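Local atomic coordinates of oligopeptide ABC transporter OppAIV (PDB entry 4GL8), a protein that probably binds oligopeptides outside the inner membrane of Borrelia burgdorferi and hands them to an ABC transporter for uptake. Residues 306-311 with 395-400; 297-302 with 361-366; 388-393 with 399-404; 483-486 with 490-493. All blocks are in the same frame, centred on the assembly; numbering follows the deposited sequence.

Contact 1 (306-311 with 395-400)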
loop_
_atom_site.group_PDB
_atom_site.type_symbol
_atom_site.label_atom_id
_atom_site.label_comp_id
_atom_site.label_asym_id
_atom_site.label_seq_id
_atom_site.Cartn_x
_atom_site.Cartn_y
_atom_site.Cartn_z
ATOM N N ARG A 306 -20.339 7.116 14.677
ATOM C CA ARG A 306 -18.958 6.745 14.339
ATOM C C ARG A 306 -18.112 6.528 15.603
ATOM O O ARG A 306 -17.352 5.561 15.705
ATOM C CB ARG A 306 -18.317 7.803 13.417
ATOM C CG ARG A 306 -19.043 7.960 12.102
ATOM C CD ARG A 306 -18.243 8.672 11.039
ATOM N NE ARG A 306 -17.820 9.990 11.467
ATOM C CZ ARG A 306 -18.472 11.127 11.228
ATOM N NH1 ARG A 306 -17.963 12.265 11.661
ATOM N NH2 ARG A 306 -19.633 11.139 10.598
ATOM N N LYS A 307 -18.287 7.390 16.584
ATOM C CA LYS A 307 -17.533 7.301 17.849
ATOM C C LYS A 307 -17.910 6.035 18.652
ATOM O O LYS A 307 -17.043 5.323 19.151
ATOM C CB LYS A 307 -17.853 8.553 18.660
ATOM C CG LYS A 307 -16.843 8.948 19.687
ATOM C CD LYS A 307 -16.999 10.420 20.105
ATOM C CE LYS A 307 -16.262 10.589 21.443
ATOM N NZ LYS A 307 -16.210 11.963 22.035
ATOM N N ALA A 308 -19.212 5.792 18.767
ATOM C CA ALA A 308 -19.774 4.572 19.370
ATOM C C ALA A 308 -19.198 3.311 18.765
ATOM O O ALA A 308 -18.791 2.438 19.483
ATOM C CB ALA A 308 -21.284 4.557 19.253
ATOM N N LEU A 309 -19.165 3.225 17.445
ATOM C CA LEU A 309 -18.595 2.054 16.790
ATOM C C LEU A 309 -17.125 1.921 17.165
ATOM O O LEU A 309 -16.641 0.829 17.435
ATOM C CB LEU A 309 -18.734 2.149 15.264
ATOM C CG LEU A 309 -20.156 2.288 14.691
ATOM C CD1 LEU A 309 -20.098 2.576 13.200
ATOM C CD2 LEU A 309 -21.037 1.079 14.984
ATOM N N SER A 310 -16.403 3.028 17.202
ATOM C CA SER A 310 -14.968 2.989 17.479
ATOM C C SER A 310 -14.675 2.592 18.930
ATOM O O SER A 310 -13.854 1.742 19.186
ATOM C CB SER A 310 -14.307 4.330 17.139
ATOM O OG SER A 310 -12.919 4.288 17.431
ATOM N N PHE A 311 -15.382 3.197 19.863
ATOM C CA PHE A 311 -15.222 2.895 21.290
ATOM C C PHE A 311 -15.796 1.530 21.712
ATOM O O PHE A 311 -15.400 1.005 22.745
ATOM C CB PHE A 311 -15.883 3.969 22.150
ATOM C CG PHE A 311 -15.027 5.155 22.403
ATOM C CD1 PHE A 311 -15.167 6.305 21.656
ATOM C CD2 PHE A 311 -14.103 5.146 23.410
ATOM C CE1 PHE A 311 -14.379 7.413 21.893
ATOM C CE2 PHE A 311 -13.308 6.258 23.652
ATOM C CZ PHE A 311 -13.455 7.394 22.894
ATOM N N LYS A 395 -22.623 -7.466 21.043
ATOM C CA LYS A 395 -22.482 -7.504 22.499
ATOM C C LYS A 395 -22.490 -6.124 23.179
ATOM O O LYS A 395 -23.170 -5.938 24.160
ATOM C CB LYS A 395 -21.197 -8.247 22.872
ATOM C CG LYS A 395 -21.003 -8.448 24.367
ATOM C CD LYS A 395 -20.056 -9.605 24.690
ATOM C CE LYS A 395 -18.634 -9.406 24.161
ATOM N NZ LYS A 395 -17.901 -8.335 24.869
ATOM N N ASN A 396 -21.750 -5.142 22.669
ATOM C CA ASN A 396 -21.587 -3.872 23.418
ATOM C C ASN A 396 -22.575 -2.790 23.061
ATOM O O ASN A 396 -22.808 -1.889 23.858
ATOM C CB ASN A 396 -20.185 -3.317 23.235
ATOM C CG ASN A 396 -19.131 -4.245 23.785
ATOM O OD1 ASN A 396 -19.335 -4.870 24.808
ATOM N ND2 ASN A 396 -17.989 -4.320 23.111
ATOM N N LEU A 397 -23.140 -2.873 21.860
ATOM C CA LEU A 397 -24.043 -1.850 21.366
ATOM C C LEU A 397 -25.432 -2.403 21.046
ATOM O O LEU A 397 -26.362 -1.628 20.870
ATOM C CB LEU A 397 -23.407 -1.182 20.136
ATOM C CG LEU A 397 -22.154 -0.309 20.345
ATOM C CD1 LEU A 397 -21.734 0.349 19.044
ATOM C CD2 LEU A 397 -22.415 0.781 21.372
ATOM N N ASN A 398 -25.579 -3.739 21.012
ATOM C CA ASN A 398 -26.809 -4.390 20.560
ATOM C C ASN A 398 -27.232 -3.944 19.165
ATOM O O ASN A 398 -28.417 -3.778 18.892
ATOM C CB ASN A 398 -27.962 -4.160 21.552
ATOM C CG ASN A 398 -29.096 -5.149 21.346
ATOM O OD1 ASN A 398 -28.865 -6.253 20.873
ATOM N ND2 ASN A 398 -30.320 -4.753 21.670
ATOM N N ILE A 399 -26.261 -3.751 18.275
ATOM C CA ILE A 399 -26.578 -3.575 16.855
ATOM C C ILE A 399 -26.109 -4.774 16.042
ATOM O O ILE A 399 -25.110 -5.428 16.419
ATOM C CB ILE A 399 -25.975 -2.288 16.287
ATOM C CG1 ILE A 399 -24.474 -2.383 16.163
ATOM C CG2 ILE A 399 -26.322 -1.097 17.177
ATOM C CD1 ILE A 399 -23.850 -1.057 15.849
ATOM N N ASN A 400 -26.823 -5.026 14.929
ATOM C CA ASN A 400 -26.560 -6.142 14.011
ATOM C C ASN A 400 -26.017 -5.688 12.656
ATOM O O ASN A 400 -26.581 -4.802 11.998
ATOM C CB ASN A 400 -27.851 -6.880 13.732
ATOM C CG ASN A 400 -28.520 -7.356 14.991
ATOM O OD1 ASN A 400 -28.063 -8.298 15.633
ATOM N ND2 ASN A 400 -29.606 -6.710 15.352
#
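Leu309 and Leu397 make the same choice of first torsion, each with CG opposite the carbonyl carbon and beside the backbone N (chi1 -59° and -69°), and their branched ends thereby meet between helix 303-311 and the end of helix 380-397. Ile399 follows another route: CG1 stands between the backbone N and the carbonyl carbon, and the extended chi2 of -170° then carries CD1 forward to Leu309. The side chains of Leu309 and Ile399 cross at about a right angle, and Leu309 CD2 comes within 3.6 Å of Ile399 CD1. The same CD2 methyl also meets Leu397 CD1 at 4.2 Å, again with the side chains crossing, and so it serves both residues of the second segment.

Leu397 CD1 settles against the helix backbone, 3.6 Å from Ala308 O, with Ala308 CB flanking it at 4.2 Å. Between these two partners of Leu309, Asn398 adopts positive phi as the first residue to leave the helix. The resulting turn lets Leu397 and Ile399 both direct their CB atoms at helix 303-311. Helix 351-361 completes the cluster, with Ala354 touching Leu397 and Leu358 touching Ile399.

Three parts of this alpha/beta lobe of a solute-binding protein are thus joined by buried aliphatic side chains. Methyl groups pack on one another and, at Ala308 O, on the helix backbone, which implies non-directional cohesion from shape fit and exclusion of water; the directional ties come from Asn396 ND2 to Ala312 O and Trp393 NE1 to Leu309 O beside them.

Contact 2 (297-302 with 361-366)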
loop_
_atom_site.group_PDB
_atom_site.type_symbol
_atom_site.label_atom_id
_atom_site.label_comp_id
_atom_site.label_asym_id
_atom_site.label_seq_id
_atom_site.Cartn_x
_atom_site.Cartn_y
_atom_site.Cartn_z
ATOM N N VAL A 297 -23.687 7.209 3.842
ATOM C CA VAL A 297 -24.659 6.180 4.220
ATOM C C VAL A 297 -25.115 6.421 5.633
ATOM O O VAL A 297 -24.298 6.428 6.544
ATOM C CB VAL A 297 -24.093 4.743 4.093
ATOM C CG1 VAL A 297 -25.080 3.736 4.654
ATOM C CG2 VAL A 297 -23.801 4.430 2.640
ATOM N N LYS A 298 -26.411 6.617 5.827
ATOM C CA LYS A 298 -26.920 6.883 7.161
ATOM C C LYS A 298 -26.994 5.620 8.004
ATOM O O LYS A 298 -27.338 4.566 7.480
ATOM C CB LYS A 298 -28.276 7.565 7.071
ATOM C CG LYS A 298 -28.158 8.931 6.420
ATOM C CD LYS A 298 -29.459 9.684 6.450
ATOM C CE LYS A 298 -29.287 11.113 5.960
ATOM N NZ LYS A 298 -28.664 11.990 6.990
ATOM N N PRO A 299 -26.705 5.713 9.327
ATOM C CA PRO A 299 -26.380 6.880 10.131
ATOM C C PRO A 299 -24.863 7.102 10.348
ATOM O O PRO A 299 -24.462 7.672 11.372
ATOM C CB PRO A 299 -27.045 6.537 11.461
ATOM C CG PRO A 299 -26.794 5.063 11.598
ATOM C CD PRO A 299 -26.849 4.519 10.186
ATOM N N LEU A 300 -24.041 6.715 9.373
ATOM C CA LEU A 300 -22.601 6.861 9.500
ATOM C C LEU A 300 -22.158 8.326 9.335
ATOM O O LEU A 300 -21.027 8.676 9.667
ATOM C CB LEU A 300 -21.869 5.918 8.540
ATOM C CG LEU A 300 -22.231 4.432 8.672
ATOM C CD1 LEU A 300 -21.551 3.585 7.609
ATOM C CD2 LEU A 300 -21.820 3.933 10.051
ATOM N N ASP A 301 -23.083 9.181 8.896
ATOM C CA ASP A 301 -22.879 10.617 8.866
ATOM C C ASP A 301 -22.984 11.258 10.255
ATOM O O ASP A 301 -22.785 12.461 10.391
ATOM C CB ASP A 301 -23.868 11.302 7.873
ATOM C CG ASP A 301 -25.329 10.966 8.141
ATOM O OD1 ASP A 301 -25.639 10.113 8.975
ATOM O OD2 ASP A 301 -26.209 11.551 7.481
ATOM N N ASN A 302 -23.308 10.457 11.271
ATOM C CA ASN A 302 -23.496 10.934 12.636
ATOM C C ASN A 302 -22.240 10.665 13.460
ATOM O O ASN A 302 -21.948 9.506 13.764
ATOM C CB ASN A 302 -24.703 10.223 13.269
ATOM C CG ASN A 302 -25.134 10.836 14.577
ATOM O OD1 ASN A 302 -24.333 11.371 15.349
ATOM N ND2 ASN A 302 -26.402 10.755 14.835
ATOM N N ALA A 361 -27.364 9.445 20.118
ATOM C CA ALA A 361 -27.531 9.539 18.674
ATOM C C ALA A 361 -28.950 9.185 18.243
ATOM O O ALA A 361 -29.322 9.475 17.113
ATOM C CB ALA A 361 -26.539 8.637 17.963
ATOM N N GLY A 362 -29.729 8.558 19.117
ATOM C CA GLY A 362 -31.127 8.208 18.809
ATOM C C GLY A 362 -31.414 6.712 18.735
ATOM O O GLY A 362 -32.486 6.323 18.309
ATOM N N TYR A 363 -30.470 5.871 19.176
ATOM C CA TYR A 363 -30.610 4.403 19.105
ATOM C C TYR A 363 -30.359 3.758 20.468
ATOM O O TYR A 363 -29.426 2.969 20.628
ATOM C CB TYR A 363 -29.632 3.829 18.060
ATOM C CG TYR A 363 -29.624 4.643 16.811
ATOM C CD1 TYR A 363 -30.606 4.466 15.859
ATOM C CD2 TYR A 363 -28.684 5.650 16.618
ATOM C CE1 TYR A 363 -30.638 5.234 14.719
ATOM C CE2 TYR A 363 -28.720 6.451 15.481
ATOM C CZ TYR A 363 -29.711 6.227 14.533
ATOM O OH TYR A 363 -29.805 6.977 13.386
ATOM N N PRO A 364 -31.173 4.116 21.469
ATOM C CA PRO A 364 -30.903 3.542 22.780
ATOM C C PRO A 364 -31.024 2.011 22.731
ATOM O O PRO A 364 -31.884 1.468 22.029
ATOM C CB PRO A 364 -31.976 4.191 23.676
ATOM C CG PRO A 364 -33.080 4.530 22.734
ATOM C CD PRO A 364 -32.365 4.982 21.490
ATOM N N ASN A 365 -30.129 1.337 23.430
ATOM C CA ASN A 365 -29.980 -0.129 23.353
ATOM C C ASN A 365 -30.075 -0.698 21.933
ATOM O O ASN A 365 -30.504 -1.834 21.735
ATOM C CB ASN A 365 -30.963 -0.846 24.286
ATOM C CG ASN A 365 -30.528 -2.291 24.582
ATOM O OD1 ASN A 365 -29.341 -2.555 24.831
ATOM N ND2 ASN A 365 -31.480 -3.238 24.517
ATOM N N GLY A 366 -29.657 0.113 20.961
ATOM C CA GLY A 366 -29.662 -0.255 19.569
ATOM C C GLY A 366 -30.962 -0.076 18.810
ATOM O O GLY A 366 -30.993 -0.339 17.618
HETATM O O HOH W 1 -28.109 9.494 12.984
#
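Pro299 and Tyr363 meet where a type I beta turn, running from Pro299 to Asn302, faces the Schellman motif that ends helix 351-361 at Gly362. The tyrosine has CG opposite its carbonyl carbon, with chi1 at -44°, and the ring extends toward the turn so that its hydroxyl end does the touching. Tyr363 OH lies 3.4 Å from Pro299 CB, and the same carbon is 4.1 Å from Tyr363 CZ, the pyrrolidine approaching the ring obliquely. A cis peptide bond precedes Pro299, whose ring also packs on Phe369 and Pro370. Phe369 in turn makes an edge-to-face stack with Tyr363.

Asn302 occupies the N-cap position of helix 303-311 and divides its amide between two tasks. Its CG is anti to the backbone N (chi1 -169°), which directs the group at helix 351-361 while OD1 still makes a weak hydrogen bond to Lys304 N. The amide nitrogen ND2 sits 3.8 Å from Ala361 CB, beside the last turn of the opposing helix. Val305 contacts both Ala361 and Tyr363, extending the junction onto helix 303-311.

The polar link between the two segments runs through a water. It accepts a hydrogen bond of 2.8 Å from Asn302 ND2 and lies in the plane of the Tyr363 ring, at its edge, with Tyr363 OH 3.1 Å from the water oxygen.

Contact 3 (388-393 with 399-404)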
loop_
_atom_site.group_PDB
_atom_site.type_symbol
_atom_site.label_atom_id
_atom_site.label_comp_id
_atom_site.label_asym_id
_atom_site.label_seq_id
_atom_site.Cartn_x
_atom_site.Cartn_y
_atom_site.Cartn_z
ATOM N N PHE A 388 -15.209 -10.993 14.713
ATOM C CA PHE A 388 -14.954 -10.381 16.032
ATOM C C PHE A 388 -15.604 -8.999 16.123
ATOM O O PHE A 388 -16.240 -8.684 17.112
ATOM C CB PHE A 388 -13.461 -10.232 16.268
ATOM C CG PHE A 388 -13.097 -9.569 17.571
ATOM C CD1 PHE A 388 -13.041 -10.300 18.748
ATOM C CD2 PHE A 388 -12.729 -8.222 17.609
ATOM C CE1 PHE A 388 -12.663 -9.703 19.942
ATOM C CE2 PHE A 388 -12.354 -7.619 18.799
ATOM C CZ PHE A 388 -12.324 -8.360 19.972
ATOM N N ILE A 389 -15.442 -8.183 15.084
ATOM C CA ILE A 389 -16.015 -6.839 15.073
ATOM C C ILE A 389 -17.541 -6.945 15.156
ATOM O O ILE A 389 -18.174 -6.233 15.913
ATOM C CB ILE A 389 -15.657 -6.048 13.792
ATOM C CG1 ILE A 389 -14.147 -5.997 13.539
ATOM C CG2 ILE A 389 -16.265 -4.641 13.835
ATOM C CD1 ILE A 389 -13.419 -4.935 14.282
ATOM N N GLN A 390 -18.120 -7.857 14.377
ATOM C CA GLN A 390 -19.566 -8.042 14.365
ATOM C C GLN A 390 -20.087 -8.323 15.766
ATOM O O GLN A 390 -21.070 -7.714 16.204
ATOM C CB GLN A 390 -19.940 -9.207 13.449
ATOM C CG GLN A 390 -21.409 -9.576 13.489
ATOM C CD GLN A 390 -21.755 -10.699 12.528
ATOM O OE1 GLN A 390 -21.165 -11.770 12.574
ATOM N NE2 GLN A 390 -22.742 -10.460 11.672
ATOM N N ASN A 391 -19.399 -9.257 16.437
ATOM C CA ASN A 391 -19.684 -9.655 17.799
ATOM C C ASN A 391 -19.469 -8.558 18.839
ATOM O O ASN A 391 -20.190 -8.510 19.828
ATOM C CB ASN A 391 -18.826 -10.882 18.177
ATOM C CG ASN A 391 -19.075 -11.356 19.595
ATOM O OD1 ASN A 391 -18.503 -10.850 20.573
ATOM N ND2 ASN A 391 -19.927 -12.332 19.715
ATOM N N GLN A 392 -18.464 -7.715 18.649
ATOM C CA GLN A 392 -18.269 -6.576 19.543
ATOM C C GLN A 392 -19.457 -5.611 19.450
ATOM O O GLN A 392 -20.018 -5.223 20.463
ATOM C CB GLN A 392 -16.960 -5.833 19.238
ATOM C CG GLN A 392 -15.700 -6.625 19.562
ATOM C CD GLN A 392 -15.478 -6.777 21.052
ATOM O OE1 GLN A 392 -15.221 -5.805 21.746
ATOM N NE2 GLN A 392 -15.627 -7.994 21.554
ATOM N N TRP A 393 -19.833 -5.219 18.237
ATOM C CA TRP A 393 -21.029 -4.385 18.047
ATOM C C TRP A 393 -22.350 -5.009 18.569
ATOM O O TRP A 393 -23.189 -4.319 19.182
ATOM C CB TRP A 393 -21.123 -3.953 16.603
ATOM C CG TRP A 393 -19.990 -3.027 16.243
ATOM C CD1 TRP A 393 -19.252 -2.261 17.101
ATOM C CD2 TRP A 393 -19.488 -2.757 14.946
ATOM N NE1 TRP A 393 -18.327 -1.526 16.423
ATOM C CE2 TRP A 393 -18.453 -1.797 15.089
ATOM C CE3 TRP A 393 -19.820 -3.211 13.661
ATOM C CZ2 TRP A 393 -17.739 -1.321 14.023
ATOM C CZ3 TRP A 393 -19.110 -2.719 12.597
ATOM C CH2 TRP A 393 -18.084 -1.782 12.788
ATOM N N ILE A 399 -26.261 -3.751 18.275
ATOM C CA ILE A 399 -26.578 -3.575 16.855
ATOM C C ILE A 399 -26.109 -4.774 16.042
ATOM O O ILE A 399 -25.110 -5.428 16.419
ATOM C CB ILE A 399 -25.975 -2.288 16.287
ATOM C CG1 ILE A 399 -24.474 -2.383 16.163
ATOM C CG2 ILE A 399 -26.322 -1.097 17.177
ATOM C CD1 ILE A 399 -23.850 -1.057 15.849
ATOM N N ASN A 400 -26.823 -5.026 14.929
ATOM C CA ASN A 400 -26.560 -6.142 14.011
ATOM C C ASN A 400 -26.017 -5.688 12.656
ATOM O O ASN A 400 -26.581 -4.802 11.998
ATOM C CB ASN A 400 -27.851 -6.880 13.732
ATOM C CG ASN A 400 -28.520 -7.356 14.991
ATOM O OD1 ASN A 400 -28.063 -8.298 15.633
ATOM N ND2 ASN A 400 -29.606 -6.710 15.352
ATOM N N VAL A 401 -24.941 -6.319 12.226
ATOM C CA VAL A 401 -24.410 -6.060 10.911
ATOM C C VAL A 401 -24.365 -7.375 10.150
ATOM O O VAL A 401 -24.362 -8.442 10.757
ATOM C CB VAL A 401 -23.001 -5.442 10.968
ATOM C CG1 VAL A 401 -23.049 -4.058 11.602
ATOM C CG2 VAL A 401 -22.010 -6.350 11.705
ATOM N N GLN A 402 -24.331 -7.290 8.824
ATOM C CA GLN A 402 -24.188 -8.485 7.984
ATOM C C GLN A 402 -22.840 -8.445 7.292
ATOM O O GLN A 402 -22.404 -7.387 6.851
ATOM C CB GLN A 402 -25.336 -8.580 6.976
ATOM C CG GLN A 402 -26.537 -9.290 7.576
ATOM C CD GLN A 402 -27.663 -9.520 6.603
ATOM O OE1 GLN A 402 -27.684 -8.976 5.491
ATOM N NE2 GLN A 402 -28.615 -10.313 7.019
ATOM N N LEU A 403 -22.171 -9.590 7.247
ATOM C CA LEU A 403 -20.850 -9.686 6.647
ATOM C C LEU A 403 -20.943 -10.138 5.197
ATOM O O LEU A 403 -21.812 -10.899 4.826
ATOM C CB LEU A 403 -19.965 -10.658 7.424
ATOM C CG LEU A 403 -19.814 -10.419 8.929
ATOM C CD1 LEU A 403 -18.881 -11.462 9.514
ATOM C CD2 LEU A 403 -19.292 -9.026 9.245
ATOM N N GLU A 404 -20.015 -9.656 4.397
ATOM C CA GLU A 404 -20.007 -9.900 2.982
ATOM C C GLU A 404 -18.586 -9.844 2.427
ATOM O O GLU A 404 -17.893 -8.813 2.548
ATOM C CB GLU A 404 -20.853 -8.844 2.302
ATOM C CG GLU A 404 -20.983 -9.072 0.813
ATOM C CD GLU A 404 -22.203 -8.395 0.236
ATOM O OE1 GLU A 404 -22.024 -7.477 -0.576
ATOM O OE2 GLU A 404 -23.332 -8.779 0.613
HETATM O O HOH W 2 -23.379 -7.064 14.905
#
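Gln390 and Val401 connect the helix and second strand of a beta-alpha-beta unit, in which helix 380-397 links the parallel strands 372-377 and 401-406. The helix and strand segments run antiparallel, at 175°, with their axes 9.2 Å apart.

Two direct hydrogen bonds cross the connection. The side chain of Gln390 is extended, and NE2 donates to Val401 O at 2.7 Å; the acceptor lies close to the amide plane of Gln390, whereas the donor sits above the carbonyl plane of Val401. Near the turn, Ile399 N reaches back to Trp393 O over 3.3 Å, a longer backbone bond but straighter at the hydrogen (163°).

Apolar contacts fill in between. Val401 spreads its two methyls: CG2 slides alongside Gln390 CG at 3.7 Å, and CG1 approaches Trp393 CE3 obliquely. Trp393 CB rests on Ile399 CG1, while the indole NE1 donates to Leu309 O in the neighbouring helix. Leu403 packs against the amide end of Gln390 and, like Trp393 and Val401, touches Val374 of the adjoining strand.

The third kind of link is a bridging water, which donates to Gln390 O and Ile399 O and accepts from Val401 N at 3.2 Å.

Contact 4 (483-486 with 490-493)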
loop_
_atom_site.group_PDB
_atom_site.type_symbol
_atom_site.label_atom_id
_atom_site.label_comp_id
_atom_site.label_asym_id
_atom_site.label_seq_id
_atom_site.Cartn_x
_atom_site.Cartn_y
_atom_site.Cartn_z
ATOM N N ALA A 483 -5.032 14.447 15.214
ATOM C CA ALA A 483 -5.953 14.519 16.344
ATOM C C ALA A 483 -7.378 14.731 15.881
ATOM O O ALA A 483 -8.287 14.243 16.522
ATOM C CB ALA A 483 -5.571 15.630 17.308
ATOM N N ILE A 484 -7.575 15.464 14.788
ATOM C CA ILE A 484 -8.917 15.703 14.260
ATOM C C ILE A 484 -9.564 14.396 13.808
ATOM O O ILE A 484 -10.715 14.137 14.134
ATOM C CB ILE A 484 -8.915 16.716 13.084
ATOM C CG1 ILE A 484 -8.548 18.122 13.563
ATOM C CG2 ILE A 484 -10.258 16.759 12.386
ATOM C CD1 ILE A 484 -8.254 19.048 12.417
ATOM N N ILE A 485 -8.854 13.584 13.041
ATOM C CA ILE A 485 -9.418 12.284 12.625
ATOM C C ILE A 485 -9.487 11.224 13.740
ATOM O O ILE A 485 -10.467 10.502 13.811
ATOM C CB ILE A 485 -8.757 11.719 11.357
ATOM C CG1 ILE A 485 -7.286 11.402 11.579
ATOM C CG2 ILE A 485 -8.979 12.710 10.210
ATOM C CD1 ILE A 485 -6.551 11.022 10.307
ATOM N N ILE A 486 -8.487 11.147 14.617
ATOM C CA ILE A 486 -8.517 10.129 15.695
ATOM C C ILE A 486 -9.262 10.465 16.994
ATOM O O ILE A 486 -9.677 9.531 17.664
ATOM C CB ILE A 486 -7.103 9.525 16.021
ATOM C CG1 ILE A 486 -6.226 10.461 16.843
ATOM C CG2 ILE A 486 -6.366 9.147 14.741
ATOM C CD1 ILE A 486 -4.867 9.852 17.156
ATOM N N PHE A 490 -13.566 10.964 13.834
ATOM C CA PHE A 490 -13.704 9.527 13.661
ATOM C C PHE A 490 -14.220 9.124 12.258
ATOM O O PHE A 490 -15.229 8.423 12.147
ATOM C CB PHE A 490 -14.638 8.943 14.736
ATOM C CG PHE A 490 -14.106 9.059 16.143
ATOM C CD1 PHE A 490 -13.405 8.004 16.727
ATOM C CD2 PHE A 490 -14.280 10.222 16.869
ATOM C CE1 PHE A 490 -12.900 8.105 18.017
ATOM C CE2 PHE A 490 -13.776 10.332 18.157
ATOM C CZ PHE A 490 -13.076 9.264 18.736
ATOM N N PRO A 491 -13.547 9.569 11.186
ATOM C CA PRO A 491 -13.955 9.086 9.869
ATOM C C PRO A 491 -13.825 7.581 9.697
ATOM O O PRO A 491 -14.502 6.979 8.858
ATOM C CB PRO A 491 -12.976 9.793 8.898
ATOM C CG PRO A 491 -11.802 10.146 9.720
ATOM C CD PRO A 491 -12.347 10.420 11.113
ATOM N N ALA A 492 -12.943 6.972 10.479
ATOM C CA ALA A 492 -12.786 5.550 10.454
ATOM C C ALA A 492 -12.641 5.018 11.887
ATOM O O ALA A 492 -12.369 5.753 12.836
ATOM C CB ALA A 492 -11.565 5.197 9.613
ATOM N N VAL A 493 -12.859 3.725 12.015
ATOM C CA VAL A 493 -12.567 2.981 13.221
ATOM C C VAL A 493 -11.146 2.460 13.076
ATOM O O VAL A 493 -10.901 1.496 12.381
ATOM C CB VAL A 493 -13.573 1.845 13.393
ATOM C CG1 VAL A 493 -13.274 1.041 14.639
ATOM C CG2 VAL A 493 -14.978 2.425 13.433
#
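Ile484 barely touches the second segment: its carbonyl O stays 4.3 Å from Phe490 N, and its side chain turns to Glu457 and Leu461 of helix 456-466. The next residue takes over. Ile485 O receives the Phe490 N-H at 3.1 Å, a weak hydrogen bond bent to 124° at the hydrogen. Phe490 CA and Pro491 CD crowd round the same oxygen, Pro491 CD at 3.3 Å and Phe490 CA through a CA-H...O contact.

That bond spans five residues; the helix, 471-489, also has a wider, pi-type turn at 484-486, close to its C-terminal end. Phe490 then leaves helical geometry with positive phi (44°), and Pro491 brings the chain to strand 492-504, giving a tight helix-to-strand connection. The side chain of Ile485 packs on the proline: its CB and CG2 each lie 3.8 Å from Pro491 CG, the two residues crossing at about a right angle.

Ile486, whose CB is directed away from the second segment, contributes its carbonyl instead. Phe490, with CG beside its backbone N (chi1 -65°), swings its ring back over the helix end, bringing CE1 to 3.5 Å from Ile486 O. That oxygen sits over one face of the ring and also accepts a hydrogen bond from Arg331 NH2.

Helix 303-311 ties the four contacts together. Arg306, from contact 1, probably hydrogen-bonds through NH2 to Leu300 O of contact 2 at 3.0 Å, while its NE lies 3.1 Å from Phe490 O of contact 4. A second probable bond joins contacts 1 and 2, Asn398 ND2 to Asn365 O at 2.9 Å. Contacts 1 and 3, with centres about 9 Å apart, are linked by a probable bond from Trp393 NE1 to Leu309 O at 3.1 Å and share Ile399, which packs on Leu309 in one and on Trp393 in the other. Contacts 2 and 4 are about 17 Å apart between centres and do not touch. All four are structural packing within one region of the fold, and none by itself locates the peptide site.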